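Local coordinates for protein amidohydrolase (Thermotoga maritima, PDB 3OOQ) that probably hydrolyses amide-type bonds as a TIM-barrel amidohydrolase, possibly with allantoinase activity, at residues 13-18 with 54-59; 315-320 with 369-374; 331-336 with 365-370; 360-365 with 373-378. One frame throughout, in Å; residues are numbered along the deposited sequence.

All four contacts lie on one side of the chain's centre, where the terminal strands meet the barrel part of the fold. Interactions 1 and 4 share a sheet: F54 O to W364 N and F56 O to V362 N are both 2.8 Å, probable hydrogen bonds between strands 54-64 and 361-364. Interactions 2 and 3 have centres about 7 Å apart and share F369, which enters between helices 315-321 and 329-334. Interaction 1 touches interaction 3 where F56 CZ lies 3.4 Å from P368 CD. The loop of interactions 2 and 3 connects the strands of interaction 4. The end of strand 54-64 carries the His-x-His motif that probably binds metal, as in related amidohydrolases.

Interaction 1. Residues 13-18 with 54-59; sequences TVFPIT and FLFPGF
T13 pairs with F54 in a parallel beta ladder, between strand 12-14 and the start of strand 54-64. This joins the N-terminal strands to the sheet that leads into the amidohydrolase barrel. T13 CB sits over one face of the F54 ring, 4.3 Å from its centroid, as a CH-pi contact. T13 O accepts L55 N at 3.0 Å and is also approached by F54 CA. V14 is the next bridge, with L55. Both side chains lie on the other face of the sheet from T13 and F54, and both pack on V26. F15 N closes the ladder with a nearly straight bond to L55 O, 3.0 Å and 173°. The F15 ring forms an offset stack with F56, centroids 4.4 Å apart and planes 14° apart. In both residues CG is anti to the carbonyl carbon, chi1 about -85°, and the two side chains run side by side. F15 CB lies over the centre of the F56 ring. F15 CE1 also meets the edge of the F54 ring, 3.6 Å from F54 CD2. F15 O touches P57 CD at 3.4 Å. I17 meets the same proline, and its CG1 rests 3.6 Å from P57 CG.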
loop_
_atom_site.group_PDB
_atom_site.type_symbol
_atom_site.label_atom_id
_atom_site.label_comp_id
_atom_site.label_asym_id
_atom_site.label_seq_id
_atom_site.Cartn_x
_atom_site.Cartn_y
_atom_site.Cartn_z
ATOM N N THR F 13 -31.942 40.902 -39.264
ATOM C CA THR F 13 -31.014 41.858 -38.660
ATOM C C THR F 13 -29.671 41.118 -38.656
ATOM O O THR F 13 -29.487 40.123 -37.928
ATOM C CB THR F 13 -31.422 42.265 -37.237
ATOM O OG1 THR F 13 -32.740 42.828 -37.256
ATOM C CG2 THR F 13 -30.424 43.284 -36.643
ATOM N N VAL F 14 -28.757 41.592 -39.500
ATOM C CA VAL F 14 -27.461 40.948 -39.700
ATOM C C VAL F 14 -26.430 41.588 -38.778
ATOM O O VAL F 14 -26.291 42.820 -38.752
ATOM C CB VAL F 14 -26.974 41.032 -41.199
ATOM C CG1 VAL F 14 -25.627 40.302 -41.388
ATOM C CG2 VAL F 14 -28.019 40.448 -42.147
ATOM N N PHE F 15 -25.718 40.743 -38.033
ATOM C CA PHE F 15 -24.630 41.162 -37.165
ATOM C C PHE F 15 -23.287 40.679 -37.726
ATOM O O PHE F 15 -22.832 39.578 -37.382
ATOM C CB PHE F 15 -24.849 40.600 -35.747
ATOM C CG PHE F 15 -25.757 41.442 -34.891
ATOM C CD1 PHE F 15 -27.137 41.441 -35.089
ATOM C CD2 PHE F 15 -25.234 42.221 -33.870
ATOM C CE1 PHE F 15 -27.987 42.221 -34.296
ATOM C CE2 PHE F 15 -26.077 43.008 -33.065
ATOM C CZ PHE F 15 -27.459 43.003 -33.288
ATOM N N PRO F 16 -22.636 41.495 -38.587
ATOM C CA PRO F 16 -21.329 41.095 -39.125
ATOM C C PRO F 16 -20.232 40.985 -38.056
ATOM O O PRO F 16 -19.227 40.298 -38.291
ATOM C CB PRO F 16 -20.970 42.232 -40.094
ATOM C CG PRO F 16 -22.216 42.980 -40.334
ATOM C CD PRO F 16 -23.059 42.813 -39.106
ATOM N N ILE F 17 -20.435 41.685 -36.930
ATOM C CA ILE F 17 -19.533 41.758 -35.768
ATOM C C ILE F 17 -18.414 42.748 -35.963
ATOM O O ILE F 17 -18.133 43.533 -35.074
ATOM C CB ILE F 17 -18.919 40.372 -35.314
ATOM C CG1 ILE F 17 -19.997 39.402 -34.827
ATOM C CG2 ILE F 17 -17.836 40.586 -34.239
ATOM C CD1 ILE F 17 -20.976 39.972 -33.810
ATOM N N THR F 18 -17.783 42.713 -37.131
ATOM C CA THR F 18 -16.670 43.600 -37.424
ATOM C C THR F 18 -17.150 44.934 -37.992
ATOM O O THR F 18 -16.345 45.800 -38.328
ATOM C CB THR F 18 -15.701 42.928 -38.374
ATOM O OG1 THR F 18 -16.430 42.452 -39.514
ATOM C CG2 THR F 18 -15.004 41.718 -37.661
ATOM N N PHE F 54 -32.420 37.124 -36.395
ATOM C CA PHE F 54 -31.081 37.701 -36.280
ATOM C C PHE F 54 -30.089 36.701 -36.842
ATOM O O PHE F 54 -30.171 35.513 -36.537
ATOM C CB PHE F 54 -30.745 37.998 -34.817
ATOM C CG PHE F 54 -31.570 39.094 -34.210
ATOM C CD1 PHE F 54 -32.957 39.010 -34.176
ATOM C CD2 PHE F 54 -30.958 40.207 -33.660
ATOM C CE1 PHE F 54 -33.731 40.055 -33.611
ATOM C CE2 PHE F 54 -31.711 41.251 -33.095
ATOM C CZ PHE F 54 -33.097 41.176 -33.077
ATOM N N LEU F 55 -29.160 37.177 -37.663
ATOM C CA LEU F 55 -28.173 36.314 -38.284
ATOM C C LEU F 55 -26.794 36.668 -37.751
ATOM O O LEU F 55 -26.326 37.803 -37.918
ATOM C CB LEU F 55 -28.214 36.441 -39.809
ATOM C CG LEU F 55 -27.424 35.425 -40.629
ATOM C CD1 LEU F 55 -27.926 34.006 -40.415
ATOM C CD2 LEU F 55 -27.499 35.786 -42.108
ATOM N N PHE F 56 -26.149 35.689 -37.111
ATOM C CA PHE F 56 -24.859 35.895 -36.470
ATOM C C PHE F 56 -23.837 34.973 -37.100
ATOM O O PHE F 56 -24.218 33.974 -37.702
ATOM C CB PHE F 56 -24.977 35.625 -34.962
ATOM C CG PHE F 56 -25.447 36.818 -34.173
ATOM C CD1 PHE F 56 -26.769 37.238 -34.242
ATOM C CD2 PHE F 56 -24.558 37.534 -33.374
ATOM C CE1 PHE F 56 -27.203 38.343 -33.527
ATOM C CE2 PHE F 56 -24.987 38.639 -32.641
ATOM C CZ PHE F 56 -26.309 39.047 -32.723
ATOM N N PRO F 57 -22.539 35.321 -36.996
ATOM C CA PRO F 57 -21.553 34.300 -37.303
ATOM C C PRO F 57 -21.616 33.224 -36.210
ATOM O O PRO F 57 -22.130 33.490 -35.112
ATOM C CB PRO F 57 -20.219 35.050 -37.199
ATOM C CG PRO F 57 -20.462 36.152 -36.280
ATOM C CD PRO F 57 -21.931 36.500 -36.352
ATOM N N GLY F 58 -21.130 32.020 -36.504
ATOM C CA GLY F 58 -20.985 31.005 -35.450
ATOM C C GLY F 58 -19.984 31.498 -34.414
ATOM O O GLY F 58 -18.982 32.139 -34.767
ATOM N N PHE F 59 -20.238 31.201 -33.138
ATOM C CA PHE F 59 -19.277 31.531 -32.074
ATOM C C PHE F 59 -18.093 30.592 -32.085
ATOM O O PHE F 59 -18.185 29.452 -32.547
ATOM C CB PHE F 59 -19.928 31.552 -30.692
ATOM C CG PHE F 59 -21.044 32.552 -30.567
ATOM C CD1 PHE F 59 -20.836 33.884 -30.904
ATOM C CD2 PHE F 59 -22.300 32.164 -30.089
ATOM C CE1 PHE F 59 -21.862 34.822 -30.787
ATOM C CE2 PHE F 59 -23.335 33.096 -29.972
ATOM C CZ PHE F 59 -23.113 34.426 -30.311
#

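Interaction 2. Residues 315-320 with 369-374; sequences ATVQAA and FDMKSV
The F369 ring has A320 N and CA over one face. The N is offset toward the rim, and A320 CA is 4.1 Å from F369 CG. A319 CB and T316 O approach the ring obliquely, and A319 CB is 3.8 Å from F369 CE1. A chi2 of -13° puts F369 CD1 nearly eclipsed with CA, and CD1 lies 3.8 Å from T316 O. That oxygen already accepts the helical bond from A320 N. A320 CB touches F369 CB at 3.7 Å.

The selenomethionine M371 reaches the same helix. Its chain is bent at chi2 and chi3. SE lies 3.9 Å from V317 CG2, with the two side chains crossing at about a right angle. CE reaches A320 CB, also at 3.9 Å. No hydrogen bond links the two segments. The side-chain contacts are apolar, and T316 O is a polar atom that touches both F369 and M371.

The loop has its own internal bonds. D370 OD1 accepts K372 N at 2.9 Å, an Asx turn, within a type I turn from D370 to S373. T316 OG1 and D370 O are both hydrogen-bonded to R324 of the second subunit. The arrangement is an inter-strand loop of a beta hairpin laid against a short barrel helix, here at a subunit interface.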
loop_
_atom_site.group_PDB
_atom_site.type_symbol
_atom_site.label_atom_id
_atom_site.label_comp_id
_atom_site.label_asym_id
_atom_site.label_seq_id
_atom_site.Cartn_x
_atom_site.Cartn_y
_atom_site.Cartn_z
ATOM N N ALA F 315 -22.283 29.486 -23.698
ATOM C CA ALA F 315 -21.346 30.557 -24.025
ATOM C C ALA F 315 -22.010 31.949 -24.008
ATOM O O ALA F 315 -21.422 32.914 -23.481
ATOM C CB ALA F 315 -20.682 30.293 -25.368
ATOM N N THR F 316 -23.217 32.057 -24.578
ATOM C CA THR F 316 -23.917 33.356 -24.618
ATOM C C THR F 316 -24.399 33.792 -23.253
ATOM O O THR F 316 -24.575 34.993 -23.010
ATOM C CB THR F 316 -25.108 33.400 -25.615
ATOM O OG1 THR F 316 -26.104 32.434 -25.241
ATOM C CG2 THR F 316 -24.616 33.113 -27.029
ATOM N N VAL F 317 -24.644 32.816 -22.379
ATOM C CA VAL F 317 -25.090 33.089 -21.022
ATOM C C VAL F 317 -23.945 33.724 -20.227
ATOM O O VAL F 317 -24.147 34.734 -19.532
ATOM C CB VAL F 317 -25.615 31.815 -20.289
ATOM C CG1 VAL F 317 -26.116 32.164 -18.893
ATOM C CG2 VAL F 317 -26.733 31.147 -21.072
ATOM N N GLN F 318 -22.753 33.140 -20.345
ATOM C CA GLN F 318 -21.568 33.690 -19.701
ATOM C C GLN F 318 -21.235 35.095 -20.239
ATOM O O GLN F 318 -21.007 36.018 -19.460
ATOM C CB GLN F 318 -20.356 32.777 -19.889
ATOM C CG GLN F 318 -19.117 33.376 -19.219
ATOM C CD GLN F 318 -17.891 32.501 -19.278
ATOM O OE1 GLN F 318 -17.187 32.374 -18.278
ATOM N NE2 GLN F 318 -17.602 31.913 -20.447
ATOM N N ALA F 319 -21.213 35.251 -21.560
ATOM C CA ALA F 319 -20.919 36.568 -22.152
ATOM C C ALA F 319 -21.924 37.610 -21.679
ATOM O O ALA F 319 -21.530 38.621 -21.100
ATOM C CB ALA F 319 -20.881 36.492 -23.660
ATOM N N ALA F 320 -23.217 37.340 -21.878
ATOM C CA ALA F 320 -24.286 38.259 -21.449
ATOM C C ALA F 320 -24.136 38.718 -20.004
ATOM O O ALA F 320 -24.252 39.900 -19.711
ATOM C CB ALA F 320 -25.639 37.638 -21.668
ATOM N N PHE F 369 -27.912 37.548 -26.452
ATOM C CA PHE F 369 -27.727 37.898 -25.040
ATOM C C PHE F 369 -29.071 38.137 -24.374
ATOM O O PHE F 369 -29.133 38.565 -23.224
ATOM C CB PHE F 369 -26.839 39.146 -24.869
ATOM C CG PHE F 369 -25.416 38.982 -25.364
ATOM C CD1 PHE F 369 -24.898 37.726 -25.680
ATOM C CD2 PHE F 369 -24.574 40.104 -25.486
ATOM C CE1 PHE F 369 -23.575 37.588 -26.142
ATOM C CE2 PHE F 369 -23.263 39.972 -25.954
ATOM C CZ PHE F 369 -22.758 38.702 -26.262
ATOM N N ASP F 370 -30.148 37.906 -25.118
ATOM C CA ASP F 370 -31.481 37.981 -24.546
ATOM C C ASP F 370 -31.831 36.553 -24.216
ATOM O O ASP F 370 -31.842 35.685 -25.102
ATOM C CB ASP F 370 -32.499 38.588 -25.528
ATOM C CG ASP F 370 -33.895 38.784 -24.905
ATOM O OD1 ASP F 370 -34.315 38.024 -24.006
ATOM O OD2 ASP F 370 -34.596 39.725 -25.334
HETATM N N MSE F 371 -32.099 36.303 -22.941
HETATM C CA MSE F 371 -32.306 34.924 -22.485
HETATM C C MSE F 371 -33.588 34.295 -23.048
HETATM O O MSE F 371 -33.787 33.087 -22.940
HETATM C CB MSE F 371 -32.240 34.828 -20.964
HETATM C CG MSE F 371 -30.846 35.149 -20.378
HETATM SE SE MSE F 371 -29.404 33.981 -21.079
HETATM C CE MSE F 371 -28.572 35.209 -22.372
ATOM N N LYS F 372 -34.435 35.103 -23.690
ATOM C CA LYS F 372 -35.605 34.548 -24.344
ATOM C C LYS F 372 -35.267 33.976 -25.716
ATOM O O LYS F 372 -36.029 33.181 -26.266
ATOM C CB LYS F 372 -36.717 35.589 -24.455
ATOM C CG LYS F 372 -37.308 35.940 -23.114
ATOM C CD LYS F 372 -38.456 36.903 -23.258
ATOM C CE LYS F 372 -39.128 37.093 -21.915
ATOM N NZ LYS F 372 -39.736 38.433 -21.820
ATOM N N SER F 373 -34.121 34.379 -26.268
ATOM C CA SER F 373 -33.794 34.025 -27.654
ATOM C C SER F 373 -33.340 32.579 -27.800
ATOM O O SER F 373 -32.732 32.026 -26.881
ATOM C CB SER F 373 -32.726 34.961 -28.224
ATOM O OG SER F 373 -33.040 36.313 -27.955
ATOM N N VAL F 374 -33.638 31.985 -28.958
ATOM C CA VAL F 374 -33.259 30.602 -29.244
ATOM C C VAL F 374 -32.629 30.478 -30.622
ATOM O O VAL F 374 -32.926 31.263 -31.522
ATOM C CB VAL F 374 -34.466 29.604 -29.142
ATOM C CG1 VAL F 374 -35.162 29.707 -27.766
ATOM C CG2 VAL F 374 -35.449 29.814 -30.270
#

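Interaction 3. Residues 331-336 with 365-370; sequences DLLKIL and SGHPFD
L333 and F369 have the closest CA atoms of the two segments, yet these are 9.2 Å apart, so the backbones stay separate and side chains bridge the distance. The first segment lies on helix 329-334. The second is the loop after strand 361-364, which makes a type I turn from H367 to D370.

Three leucines receive the outer end of the F369 ring. L333 CD2 is 3.6 Å from F369 CZ, and the two side chains cross obliquely. L333 CG also touches this end of the ring. L332 CB comes obliquely to F369 CE2 at 3.8 Å. L336 meets F369 tip to tip, with its CD1 near the ring plane at the edge and 4.0 Å from F369 CE1. L333 CD1 is turned to H367, 4.3 Å from NE2.

H367 ties down the backbone of F369. Its CG is anti to the backbone N, chi1 -164°. The imidazole ND1 accepts F369 N at 3.0 Å with an angle of 168°, and the donor lies in the ring plane. The other ring nitrogen, NE2, is hydrogen-bonded to E329 OE2, a residue of the same helix as L333. P368 O is hydrogen-bonded to R324 of the second subunit.

The contacts of the ring with the three leucines are apolar, while the imidazole spans loop and helix. Because ND1 acts as acceptor, the bonding is consistent with a proton on NE2 that is given to E329.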
loop_
_atom_site.group_PDB
_atom_site.type_symbol
_atom_site.label_atom_id
_atom_site.label_comp_id
_atom_site.label_asym_id
_atom_site.label_seq_id
_atom_site.Cartn_x
_atom_site.Cartn_y
_atom_site.Cartn_z
ATOM N N ASP F 331 -18.307 44.539 -27.680
ATOM C CA ASP F 331 -17.051 43.889 -27.272
ATOM C C ASP F 331 -17.236 42.397 -26.944
ATOM O O ASP F 331 -16.436 41.528 -27.360
ATOM C CB ASP F 331 -16.476 44.604 -26.040
ATOM C CG ASP F 331 -15.913 45.984 -26.360
ATOM O OD1 ASP F 331 -15.410 46.188 -27.484
ATOM O OD2 ASP F 331 -15.960 46.864 -25.473
ATOM N N LEU F 332 -18.285 42.114 -26.179
ATOM C CA LEU F 332 -18.595 40.750 -25.779
ATOM C C LEU F 332 -18.900 39.869 -26.984
ATOM O O LEU F 332 -18.593 38.672 -26.978
ATOM C CB LEU F 332 -19.761 40.741 -24.801
ATOM C CG LEU F 332 -19.454 41.364 -23.447
ATOM C CD1 LEU F 332 -20.752 41.696 -22.716
ATOM C CD2 LEU F 332 -18.575 40.406 -22.593
ATOM N N LEU F 333 -19.498 40.452 -28.021
ATOM C CA LEU F 333 -19.699 39.703 -29.259
ATOM C C LEU F 333 -18.375 39.399 -29.956
ATOM O O LEU F 333 -18.152 38.261 -30.387
ATOM C CB LEU F 333 -20.675 40.434 -30.195
ATOM C CG LEU F 333 -22.109 40.428 -29.694
ATOM C CD1 LEU F 333 -22.991 41.435 -30.514
ATOM C CD2 LEU F 333 -22.641 39.012 -29.802
ATOM N N LYS F 334 -17.495 40.400 -30.028
ATOM C CA LYS F 334 -16.169 40.243 -30.658
ATOM C C LYS F 334 -15.312 39.176 -29.952
ATOM O O LYS F 334 -14.622 38.391 -30.606
ATOM C CB LYS F 334 -15.385 41.565 -30.678
ATOM C CG LYS F 334 -15.975 42.669 -31.522
ATOM C CD LYS F 334 -15.054 43.890 -31.581
ATOM C CE LYS F 334 -15.702 45.014 -32.426
ATOM N NZ LYS F 334 -14.727 46.068 -32.851
ATOM N N ILE F 335 -15.348 39.152 -28.623
ATOM C CA ILE F 335 -14.534 38.168 -27.884
ATOM C C ILE F 335 -15.080 36.738 -27.998
ATOM O O ILE F 335 -14.450 35.770 -27.528
ATOM C CB ILE F 335 -14.294 38.572 -26.413
ATOM C CG1 ILE F 335 -15.573 38.479 -25.581
ATOM C CG2 ILE F 335 -13.674 39.948 -26.339
ATOM C CD1 ILE F 335 -15.346 38.759 -24.070
ATOM N N LEU F 336 -16.253 36.616 -28.614
ATOM C CA LEU F 336 -16.843 35.325 -28.923
ATOM C C LEU F 336 -16.655 34.904 -30.375
ATOM O O LEU F 336 -16.951 33.744 -30.734
ATOM C CB LEU F 336 -18.325 35.320 -28.579
ATOM C CG LEU F 336 -18.699 35.395 -27.096
ATOM C CD1 LEU F 336 -20.228 35.538 -26.965
ATOM C CD2 LEU F 336 -18.173 34.172 -26.314
ATOM N N SER F 365 -33.602 33.630 -32.920
ATOM C CA SER F 365 -34.970 34.123 -32.843
ATOM C C SER F 365 -34.990 35.576 -32.362
ATOM O O SER F 365 -35.947 36.300 -32.603
ATOM C CB SER F 365 -35.802 33.231 -31.890
ATOM O OG SER F 365 -35.461 33.477 -30.527
ATOM N N GLY F 366 -33.926 35.969 -31.668
ATOM C CA GLY F 366 -33.779 37.302 -31.086
ATOM C C GLY F 366 -32.315 37.463 -30.735
ATOM O O GLY F 366 -31.491 36.607 -31.093
ATOM N N HIS F 367 -31.975 38.532 -30.018
ATOM C CA HIS F 367 -30.579 38.781 -29.681
ATOM C C HIS F 367 -30.025 37.642 -28.793
ATOM O O HIS F 367 -30.700 37.220 -27.853
ATOM C CB HIS F 367 -30.426 40.135 -28.984
ATOM C CG HIS F 367 -29.010 40.629 -28.956
ATOM N ND1 HIS F 367 -28.021 40.023 -28.208
ATOM C CD2 HIS F 367 -28.414 41.662 -29.599
ATOM C CE1 HIS F 367 -26.877 40.655 -28.396
ATOM N NE2 HIS F 367 -27.090 41.659 -29.229
ATOM N N PRO F 368 -28.805 37.145 -29.084
ATOM C CA PRO F 368 -28.235 36.010 -28.317
ATOM C C PRO F 368 -28.020 36.281 -26.833
ATOM O O PRO F 368 -27.948 35.343 -26.044
ATOM C CB PRO F 368 -26.882 35.769 -28.998
ATOM C CG PRO F 368 -27.097 36.258 -30.408
ATOM C CD PRO F 368 -27.960 37.486 -30.240
ATOM N N PHE F 369 -27.912 37.548 -26.452
ATOM C CA PHE F 369 -27.727 37.898 -25.040
ATOM C C PHE F 369 -29.071 38.137 -24.374
ATOM O O PHE F 369 -29.133 38.565 -23.224
ATOM C CB PHE F 369 -26.839 39.146 -24.869
ATOM C CG PHE F 369 -25.416 38.982 -25.364
ATOM C CD1 PHE F 369 -24.898 37.726 -25.680
ATOM C CD2 PHE F 369 -24.574 40.104 -25.486
ATOM C CE1 PHE F 369 -23.575 37.588 -26.142
ATOM C CE2 PHE F 369 -23.263 39.972 -25.954
ATOM C CZ PHE F 369 -22.758 38.702 -26.262
ATOM N N ASP F 370 -30.148 37.906 -25.118
ATOM C CA ASP F 370 -31.481 37.981 -24.546
ATOM C C ASP F 370 -31.831 36.553 -24.216
ATOM O O ASP F 370 -31.842 35.685 -25.102
ATOM C CB ASP F 370 -32.499 38.588 -25.528
ATOM C CG ASP F 370 -33.895 38.784 -24.905
ATOM O OD1 ASP F 370 -34.315 38.024 -24.006
ATOM O OD2 ASP F 370 -34.596 39.725 -25.334
#

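Interaction 4. Residues 360-365 with 373-378; sequences DLVVWS and SVVERV
V363 faces both E376 and R377, a classic beta bulge in the hairpin of strands 361-364 and 375-380. V363 N donates to R377 O at 2.9 Å. V363 O accepts E376 N at 2.7 Å and, weakly, R377 N at 3.4 Å. The register shifts by one here, and W364 then pairs with V375 as a non-hydrogen-bonded pair.

Beyond the bulge, S365 closes the pairing twice. S365 N donates to V374 O at 2.8 Å. S365 OG, held between the backbone N and the carbonyl carbon at chi1 74°, accepts V374 N, also at 2.8 Å. The serine thus bonds to V374 through both its backbone N and its hydroxyl.

The strands run antiparallel at 158°. The hairpin belongs to the mixed sheet that joins the C-terminal strands to strand 54-64, which pairs with 361-364 on its other side. This is consistent with the small beta domain that flanks the barrel in amidohydrolases.

On the face of V362, W364, V375 and V378, the groups are apolar. V375 CG2 sits over the six-membered ring of W364, 3.6 Å from its centroid and 9° off the normal. V375 CG1 meets V362 CG1 at 3.8 Å, with the side chains crossing at about a right angle. V362 and V378 lie side by side. The F56 ring also meets W364.

V363 and R377 share the other face. R377 CB packs on V363 CG2, while its NH1 is hydrogen-bonded to Y379 OH. E376 OE2 lies 3.3 Å from S365 CB and forms a salt bridge with K53.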
loop_
_atom_site.group_PDB
_atom_site.type_symbol
_atom_site.label_atom_id
_atom_site.label_comp_id
_atom_site.label_asym_id
_atom_site.label_seq_id
_atom_site.Cartn_x
_atom_site.Cartn_y
_atom_site.Cartn_z
ATOM N N ASP F 360 -20.368 30.069 -41.798
ATOM C CA ASP F 360 -20.764 29.502 -40.518
ATOM C C ASP F 360 -21.678 30.538 -39.911
ATOM O O ASP F 360 -21.219 31.595 -39.454
ATOM C CB ASP F 360 -19.535 29.250 -39.645
ATOM C CG ASP F 360 -18.529 28.314 -40.307
ATOM O OD1 ASP F 360 -18.845 27.714 -41.369
ATOM O OD2 ASP F 360 -17.409 28.181 -39.753
ATOM N N LEU F 361 -22.975 30.251 -39.979
ATOM C CA LEU F 361 -24.011 31.242 -39.687
ATOM C C LEU F 361 -25.070 30.675 -38.758
ATOM O O LEU F 361 -25.454 29.503 -38.862
ATOM C CB LEU F 361 -24.664 31.738 -40.997
ATOM C CG LEU F 361 -23.712 32.417 -42.002
ATOM C CD1 LEU F 361 -24.346 32.596 -43.381
ATOM C CD2 LEU F 361 -23.198 33.752 -41.468
ATOM N N VAL F 362 -25.544 31.506 -37.841
ATOM C CA VAL F 362 -26.567 31.050 -36.908
ATOM C C VAL F 362 -27.762 31.977 -36.981
ATOM O O VAL F 362 -27.605 33.193 -36.867
ATOM C CB VAL F 362 -26.026 31.024 -35.450
ATOM C CG1 VAL F 362 -27.094 30.494 -34.496
ATOM C CG2 VAL F 362 -24.757 30.165 -35.363
ATOM N N VAL F 363 -28.943 31.390 -37.187
ATOM C CA VAL F 363 -30.212 32.113 -37.151
ATOM C C VAL F 363 -30.752 32.057 -35.736
ATOM O O VAL F 363 -31.094 30.990 -35.236
ATOM C CB VAL F 363 -31.282 31.525 -38.141
ATOM C CG1 VAL F 363 -32.589 32.313 -38.048
ATOM C CG2 VAL F 363 -30.765 31.499 -39.586
ATOM N N TRP F 364 -30.808 33.221 -35.098
ATOM C CA TRP F 364 -31.348 33.376 -33.762
ATOM C C TRP F 364 -32.741 34.010 -33.860
ATOM O O TRP F 364 -33.003 34.849 -34.748
ATOM C CB TRP F 364 -30.474 34.312 -32.947
ATOM C CG TRP F 364 -29.197 33.724 -32.456
ATOM C CD1 TRP F 364 -28.012 33.663 -33.138
ATOM C CD2 TRP F 364 -28.954 33.117 -31.176
ATOM N NE1 TRP F 364 -27.051 33.044 -32.370
ATOM C CE2 TRP F 364 -27.596 32.708 -31.160
ATOM C CE3 TRP F 364 -29.752 32.868 -30.048
ATOM C CZ2 TRP F 364 -27.012 32.068 -30.061
ATOM C CZ3 TRP F 364 -29.163 32.234 -28.937
ATOM C CH2 TRP F 364 -27.809 31.844 -28.961
ATOM N N SER F 365 -33.602 33.630 -32.920
ATOM C CA SER F 365 -34.970 34.123 -32.843
ATOM C C SER F 365 -34.990 35.576 -32.362
ATOM O O SER F 365 -35.947 36.300 -32.603
ATOM C CB SER F 365 -35.802 33.231 -31.890
ATOM O OG SER F 365 -35.461 33.477 -30.527
ATOM N N SER F 373 -34.121 34.379 -26.268
ATOM C CA SER F 373 -33.794 34.025 -27.654
ATOM C C SER F 373 -33.340 32.579 -27.800
ATOM O O SER F 373 -32.732 32.026 -26.881
ATOM C CB SER F 373 -32.726 34.961 -28.224
ATOM O OG SER F 373 -33.040 36.313 -27.955
ATOM N N VAL F 374 -33.638 31.985 -28.958
ATOM C CA VAL F 374 -33.259 30.602 -29.244
ATOM C C VAL F 374 -32.629 30.478 -30.622
ATOM O O VAL F 374 -32.926 31.263 -31.522
ATOM C CB VAL F 374 -34.466 29.604 -29.142
ATOM C CG1 VAL F 374 -35.162 29.707 -27.766
ATOM C CG2 VAL F 374 -35.449 29.814 -30.270
ATOM N N VAL F 375 -31.777 29.478 -30.777
ATOM C CA VAL F 375 -31.195 29.156 -32.063
ATOM C C VAL F 375 -32.203 28.400 -32.921
ATOM O O VAL F 375 -32.671 27.338 -32.540
ATOM C CB VAL F 375 -29.916 28.316 -31.900
ATOM C CG1 VAL F 375 -29.445 27.761 -33.252
ATOM C CG2 VAL F 375 -28.830 29.143 -31.244
ATOM N N GLU F 376 -32.528 28.958 -34.087
ATOM C CA GLU F 376 -33.447 28.287 -34.995
ATOM C C GLU F 376 -32.736 27.389 -35.992
ATOM O O GLU F 376 -33.252 26.337 -36.345
ATOM C CB GLU F 376 -34.350 29.305 -35.691
ATOM C CG GLU F 376 -35.182 30.104 -34.665
ATOM C CD GLU F 376 -36.249 30.982 -35.283
ATOM O OE1 GLU F 376 -36.284 31.091 -36.532
ATOM O OE2 GLU F 376 -37.042 31.567 -34.502
ATOM N N ARG F 377 -31.561 27.806 -36.451
ATOM C CA ARG F 377 -30.809 27.056 -37.463
ATOM C C ARG F 377 -29.346 27.378 -37.373
ATOM O O ARG F 377 -28.992 28.484 -36.980
ATOM C CB ARG F 377 -31.253 27.429 -38.882
ATOM C CG ARG F 377 -32.601 26.899 -39.302
ATOM C CD ARG F 377 -32.763 27.109 -40.777
ATOM N NE ARG F 377 -34.146 26.954 -41.229
ATOM C CZ ARG F 377 -34.530 27.103 -42.490
ATOM N NH1 ARG F 377 -33.639 27.415 -43.422
ATOM N NH2 ARG F 377 -35.808 26.940 -42.818
ATOM N N VAL F 378 -28.507 26.430 -37.782
ATOM C CA VAL F 378 -27.058 26.642 -37.847
ATOM C C VAL F 378 -26.549 26.054 -39.149
ATOM O O VAL F 378 -26.897 24.920 -39.503
ATOM C CB VAL F 378 -26.287 25.973 -36.665
ATOM C CG1 VAL F 378 -24.757 26.278 -36.752
ATOM C CG2 VAL F 378 -26.841 26.436 -35.321
#